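Particle-associated glycoside hydrolase (Acinetobacter phage Fri1, PDB 6C72) probably cleaves the capsular polysaccharide of Acinetobacter baumannii as a trimeric phage tailspike, helping the virus reach its host cell during entry. Local coordinates at residues L495-K500 and I570-N575; G525-V530 and P552-K557. All blocks are in the same frame, centred on the assembly; numbering follows the deposited sequence.

Both contacts lie beyond the parallel beta-helix body of the tailspike, in a C-terminal domain of two antiparallel sheets, consistent with a beta-sandwich. Leaving strand 485-494 of the six-stranded sheet, the chain enters 495-500; 570-575 later returns to it and closes the loop of interaction 1. Within that loop come strand 509-517, then 525-530 leading into strand 528-536, and after the hairpin with strand 541-550 the chain closes interaction 2 at 552-557, going on through strands 556-561 and 564-569 to 570-575. Interaction 2 is thus nested inside interaction 1. Their centres lie about 10 Å apart and they touch, Thr571 OG1 probably bonding to Leu553 O at 2.7 Å. Together they tie the six-stranded sheet to the four-stranded one.

Interaction 1 of 2, residues L495-K500 and I570-N575; sequences LDLNFK and ITLSAN. With ZN (zinc ion), chain L; ZN (zinc ion), chain G.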
loop_
_atom_site.group_PDB
_atom_site.type_symbol
_atom_site.label_atom_id
_atom_site.label_comp_id
_atom_site.label_asym_id
_atom_site.label_seq_id
_atom_site.Cartn_x
_atom_site.Cartn_y
_atom_site.Cartn_z
ATOM N N LEU A 495 -27.102 50.932 -12.219
ATOM C CA LEU A 495 -27.813 51.750 -13.194
ATOM C C LEU A 495 -27.621 53.238 -12.917
ATOM O O LEU A 495 -27.730 53.697 -11.775
ATOM C CB LEU A 495 -29.311 51.430 -13.194
ATOM C CG LEU A 495 -29.726 49.999 -13.557
ATOM C CD1 LEU A 495 -31.233 49.877 -13.665
ATOM C CD2 LEU A 495 -29.069 49.558 -14.870
ATOM N N ASP A 496 -27.389 53.999 -13.980
ATOM C CA ASP A 496 -27.366 55.447 -13.924
ATOM C C ASP A 496 -28.579 55.962 -14.692
ATOM O O ASP A 496 -29.490 55.194 -15.015
ATOM C CB ASP A 496 -26.022 55.955 -14.452
ATOM C CG ASP A 496 -25.676 55.384 -15.812
ATOM O OD1 ASP A 496 -26.525 55.429 -16.721
ATOM O OD2 ASP A 496 -24.568 54.842 -15.967
ATOM N N LEU A 497 -28.589 57.257 -15.018
ATOM C CA LEU A 497 -29.777 57.845 -15.634
ATOM C C LEU A 497 -29.884 57.590 -17.131
ATOM O O LEU A 497 -30.945 57.863 -17.706
ATOM C CB LEU A 497 -29.829 59.351 -15.391
ATOM C CG LEU A 497 -29.780 59.730 -13.913
ATOM C CD1 LEU A 497 -29.977 61.254 -13.730
ATOM C CD2 LEU A 497 -30.795 58.917 -13.122
ATOM N N ASN A 498 -28.847 57.056 -17.771
ATOM C CA ASN A 498 -28.910 56.759 -19.195
ATOM C C ASN A 498 -29.344 55.312 -19.375
ATOM O O ASN A 498 -28.899 54.432 -18.638
ATOM C CB ASN A 498 -27.538 56.958 -19.862
ATOM C CG ASN A 498 -27.068 58.416 -19.877
ATOM O OD1 ASN A 498 -27.852 59.337 -20.101
ATOM N ND2 ASN A 498 -25.778 58.621 -19.622
ATOM N N PHE A 499 -30.198 55.066 -20.366
ATOM C CA PHE A 499 -30.573 53.698 -20.695
ATOM C C PHE A 499 -29.350 52.927 -21.154
ATOM O O PHE A 499 -28.542 53.428 -21.938
ATOM C CB PHE A 499 -31.635 53.664 -21.793
ATOM C CG PHE A 499 -33.048 53.708 -21.276
ATOM C CD1 PHE A 499 -33.610 52.597 -20.660
ATOM C CD2 PHE A 499 -33.802 54.857 -21.385
ATOM C CE1 PHE A 499 -34.905 52.627 -20.191
ATOM C CE2 PHE A 499 -35.100 54.895 -20.903
ATOM C CZ PHE A 499 -35.652 53.776 -20.309
ATOM N N LYS A 500 -29.225 51.694 -20.674
ATOM C CA LYS A 500 -28.083 50.841 -20.964
ATOM C C LYS A 500 -28.590 49.463 -21.373
ATOM O O LYS A 500 -29.378 48.852 -20.648
ATOM C CB LYS A 500 -27.166 50.755 -19.740
ATOM C CG LYS A 500 -26.270 49.545 -19.711
ATOM C CD LYS A 500 -25.148 49.697 -18.672
ATOM C CE LYS A 500 -25.703 49.889 -17.259
ATOM N NZ LYS A 500 -24.700 49.501 -16.223
ATOM N N ILE A 570 -33.589 56.114 -12.045
ATOM C CA ILE A 570 -34.327 57.364 -11.984
ATOM C C ILE A 570 -33.600 58.399 -11.138
ATOM O O ILE A 570 -33.572 59.581 -11.479
ATOM C CB ILE A 570 -35.748 57.117 -11.432
ATOM C CG1 ILE A 570 -36.475 56.071 -12.274
ATOM C CG2 ILE A 570 -36.534 58.414 -11.388
ATOM C CD1 ILE A 570 -37.880 55.740 -11.762
ATOM N N THR A 571 -32.998 57.970 -10.038
ATOM C CA THR A 571 -32.197 58.845 -9.203
ATOM C C THR A 571 -30.876 58.144 -8.919
ATOM O O THR A 571 -30.848 56.941 -8.639
ATOM C CB THR A 571 -32.944 59.189 -7.912
ATOM O OG1 THR A 571 -34.240 59.702 -8.244
ATOM C CG2 THR A 571 -32.188 60.238 -7.121
ATOM N N LEU A 572 -29.781 58.901 -9.018
ATOM C CA LEU A 572 -28.456 58.294 -8.977
ATOM C C LEU A 572 -28.234 57.518 -7.679
ATOM O O LEU A 572 -27.619 56.445 -7.686
ATOM C CB LEU A 572 -27.399 59.376 -9.171
ATOM C CG LEU A 572 -27.341 59.896 -10.620
ATOM C CD1 LEU A 572 -26.395 61.089 -10.789
ATOM C CD2 LEU A 572 -26.952 58.775 -11.573
ATOM N N SER A 573 -28.770 58.014 -6.562
ATOM C CA SER A 573 -28.601 57.300 -5.301
ATOM C C SER A 573 -29.284 55.940 -5.333
ATOM O O SER A 573 -28.885 55.032 -4.604
ATOM C CB SER A 573 -29.150 58.135 -4.139
ATOM O OG SER A 573 -30.555 58.313 -4.266
ATOM N N ALA A 574 -30.289 55.772 -6.178
ATOM C CA ALA A 574 -30.991 54.503 -6.294
ATOM C C ALA A 574 -30.479 53.800 -7.548
ATOM O O ALA A 574 -31.085 53.845 -8.624
ATOM C CB ALA A 574 -32.494 54.733 -6.319
ATOM N N ASN A 575 -29.348 53.108 -7.387
ATOM C CA ASN A 575 -28.592 52.602 -8.523
ATOM C C ASN A 575 -28.362 51.097 -8.541
ATOM O O ASN A 575 -28.029 50.565 -9.605
ATOM C CB ASN A 575 -27.219 53.287 -8.596
ATOM C CG ASN A 575 -26.441 53.115 -7.330
ATOM O OD1 ASN A 575 -26.989 53.272 -6.240
ATOM N ND2 ASN A 575 -25.183 52.705 -7.451
HETATM ZN ZN ZN L . -26.832 53.160 -4.130
HETATM ZN ZN ZN G . -24.183 54.200 -17.905
HETATM O O HOH W 1 -29.741 55.664 -11.035
HETATM O O HOH W 2 -25.894 53.773 -19.258
HETATM O O HOH W 3 -23.623 52.203 -16.603
HETATM O O HOH W 4 -24.728 52.254 -3.825
#
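The backbone N of Leu495 donates to Asn575 O at 2.8 Å, an almost straight bond (166° at the hydrogen). CB of Asn575 packs 3.2 Å from Leu495 O. Apolar packing adds to it: the side chains of Leu497 and Leu572 cross at about a right angle, CG of Leu497 resting 3.8 Å from CD2 of Leu572, while the Leu497 CD2 branch reaches Ile570 O at 3.3 Å. A water lies within hydrogen-bonding distance of Leu495 O and, more weakly, of Thr571 O, and can serve only some of the acceptors around it; Thr571 O also closes the type I turn Thr571-Ala574. Each segment carries a zinc ion. With chi1 of 57° setting CG between backbone N and carbonyl carbon, Asn575 binds one through OD1 at 2.1 Å, in a site shared with Asp519, Thr521 and Ser573; its ND2 bonds to Asn494 OD1. Asp496 OD2 binds the other zinc ion at 2.1 Å, alongside two waters, and Asp496 OD1 accepts Asn498 N on the anti side at 3.0 Å, forming an Asx turn. The contact joins two loops between sheets: loop 495-500 links strands 485-494 and 500-504; loop 570-575 links strands 564-569 and 576-585.

Interaction 2 of 2, residues G525-V530 and P552-K557; sequences GSKAYV and PLYGVK
Lys527 and Tyr554 lie side by side and point the same way where strand 528-536 of the six-stranded antiparallel sheet begins, beside the turn that leads into strand 556-561 of the other sheet, in a domain consistent with a beta-sandwich. A chi1 of -58° puts CG of Tyr554 anti to the carbonyl carbon, and the side chain runs alongside the lysine; NZ of Lys527 comes within 3.9 Å of ring atom CD2. The lysine chain bends at chi2 (100°), and its NZ gives a hydrogen bond to Gly525 O at 3.1 Å, tilted from the carbonyl plane. That same oxygen lies 3.3 Å from CB of Tyr554, while CG of Leu553 packs over one ring face toward the rim. The lysine charge also forms a salt bridge with Asp537 of the second subunit, whose carboxylate OD2 accepts Gly525 N as well, linking this corner to the trimer interface.

At the backbone, Tyr554 O accepts a hydrogen bond from Lys527 N at 3.1 Å, from well above the carbonyl plane, and a CA-H contact from Ser526. Farther along the strands, Ala528 and Val530 point toward Val556, which also packs on Phe577 of strand 576-585. Val530 and Val556 cross obliquely: CG2 of Val530 meets CG1 of Val556 at 3.9 Å, and CB of Ala528 lies 4.2 Å from that same CG1.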
loop_
_atom_site.group_PDB
_atom_site.type_symbol
_atom_site.label_atom_id
_atom_site.label_comp_id
_atom_site.label_asym_id
_atom_site.label_seq_id
_atom_site.Cartn_x
_atom_site.Cartn_y
_atom_site.Cartn_z
ATOM N N GLY A 525 -32.157 54.542 -1.399
ATOM C CA GLY A 525 -31.762 53.447 -2.252
ATOM C C GLY A 525 -32.885 53.029 -3.176
ATOM O O GLY A 525 -34.027 53.476 -3.074
ATOM N N SER A 526 -32.564 52.107 -4.068
ATOM C CA SER A 526 -33.537 51.683 -5.054
ATOM C C SER A 526 -34.662 50.878 -4.415
ATOM O O SER A 526 -34.456 50.159 -3.436
ATOM C CB SER A 526 -32.840 50.876 -6.141
ATOM O OG SER A 526 -31.996 49.924 -5.570
ATOM N N LYS A 527 -35.866 51.044 -4.949
ATOM C CA LYS A 527 -37.026 50.268 -4.521
ATOM C C LYS A 527 -37.794 49.869 -5.767
ATOM O O LYS A 527 -38.424 50.716 -6.412
ATOM C CB LYS A 527 -37.932 51.043 -3.563
ATOM C CG LYS A 527 -37.448 51.110 -2.127
ATOM C CD LYS A 527 -36.797 52.432 -1.876
ATOM C CE LYS A 527 -36.277 52.566 -0.450
ATOM N NZ LYS A 527 -35.558 53.886 -0.422
ATOM N N ALA A 528 -37.774 48.580 -6.082
ATOM C CA ALA A 528 -38.437 48.097 -7.277
ATOM C C ALA A 528 -38.575 46.592 -7.179
ATOM O O ALA A 528 -37.736 45.915 -6.582
ATOM C CB ALA A 528 -37.661 48.468 -8.550
ATOM N N TYR A 529 -39.676 46.091 -7.728
ATOM C CA TYR A 529 -39.843 44.667 -8.009
ATOM C C TYR A 529 -40.689 44.607 -9.279
ATOM O O TYR A 529 -41.912 44.812 -9.238
ATOM C CB TYR A 529 -40.482 43.912 -6.853
ATOM C CG TYR A 529 -40.324 42.414 -6.983
ATOM C CD1 TYR A 529 -40.992 41.713 -7.986
ATOM C CD2 TYR A 529 -39.552 41.688 -6.076
ATOM C CE1 TYR A 529 -40.857 40.337 -8.120
ATOM C CE2 TYR A 529 -39.421 40.303 -6.185
ATOM C CZ TYR A 529 -40.077 39.632 -7.212
ATOM O OH TYR A 529 -39.956 38.261 -7.340
ATOM N N VAL A 530 -40.019 44.399 -10.403
ATOM C CA VAL A 530 -40.617 44.492 -11.726
ATOM C C VAL A 530 -40.403 43.166 -12.433
ATOM O O VAL A 530 -39.289 42.629 -12.422
ATOM C CB VAL A 530 -39.999 45.653 -12.527
ATOM C CG1 VAL A 530 -40.470 45.638 -13.972
ATOM C CG2 VAL A 530 -40.324 46.971 -11.855
ATOM N N PRO A 552 -41.654 55.767 -7.929
ATOM C CA PRO A 552 -41.521 56.772 -9.001
ATOM C C PRO A 552 -40.241 57.579 -8.924
ATOM O O PRO A 552 -39.811 58.130 -9.946
ATOM C CB PRO A 552 -42.757 57.659 -8.808
ATOM C CG PRO A 552 -43.160 57.436 -7.377
ATOM C CD PRO A 552 -42.823 56.017 -7.070
ATOM N N LEU A 553 -39.607 57.653 -7.755
ATOM C CA LEU A 553 -38.341 58.352 -7.595
ATOM C C LEU A 553 -37.147 57.404 -7.522
ATOM O O LEU A 553 -36.067 57.748 -8.014
ATOM C CB LEU A 553 -38.389 59.230 -6.337
ATOM C CG LEU A 553 -37.215 60.164 -6.036
ATOM C CD1 LEU A 553 -37.066 61.238 -7.097
ATOM C CD2 LEU A 553 -37.369 60.809 -4.668
ATOM N N TYR A 554 -37.319 56.203 -6.959
ATOM C CA TYR A 554 -36.203 55.282 -6.732
ATOM C C TYR A 554 -36.317 53.987 -7.529
ATOM O O TYR A 554 -35.545 53.047 -7.278
ATOM C CB TYR A 554 -36.097 54.950 -5.242
ATOM C CG TYR A 554 -35.913 56.165 -4.369
ATOM C CD1 TYR A 554 -34.961 57.138 -4.683
ATOM C CD2 TYR A 554 -36.706 56.353 -3.237
ATOM C CE1 TYR A 554 -34.789 58.257 -3.885
ATOM C CE2 TYR A 554 -36.548 57.461 -2.433
ATOM C CZ TYR A 554 -35.584 58.416 -2.760
ATOM O OH TYR A 554 -35.429 59.525 -1.955
ATOM N N GLY A 555 -37.240 53.915 -8.484
ATOM C CA GLY A 555 -37.474 52.712 -9.253
ATOM C C GLY A 555 -36.578 52.588 -10.470
ATOM O O GLY A 555 -35.505 53.193 -10.561
ATOM N N VAL A 556 -37.050 51.801 -11.433
ATOM C CA VAL A 556 -36.269 51.410 -12.598
ATOM C C VAL A 556 -37.088 51.696 -13.847
ATOM O O VAL A 556 -38.322 51.675 -13.817
ATOM C CB VAL A 556 -35.865 49.910 -12.541
ATOM C CG1 VAL A 556 -37.084 49.014 -12.672
ATOM C CG2 VAL A 556 -34.824 49.573 -13.607
ATOM N N LYS A 557 -36.393 51.998 -14.936
ATOM C CA LYS A 557 -36.991 52.182 -16.251
ATOM C C LYS A 557 -36.471 51.093 -17.177
ATOM O O LYS A 557 -35.312 50.681 -17.073
ATOM C CB LYS A 557 -36.676 53.577 -16.814
ATOM C CG LYS A 557 -37.343 54.696 -16.037
ATOM C CD LYS A 557 -36.513 55.989 -15.992
ATOM C CE LYS A 557 -36.454 56.744 -17.317
ATOM N NZ LYS A 557 -36.002 58.189 -17.129
#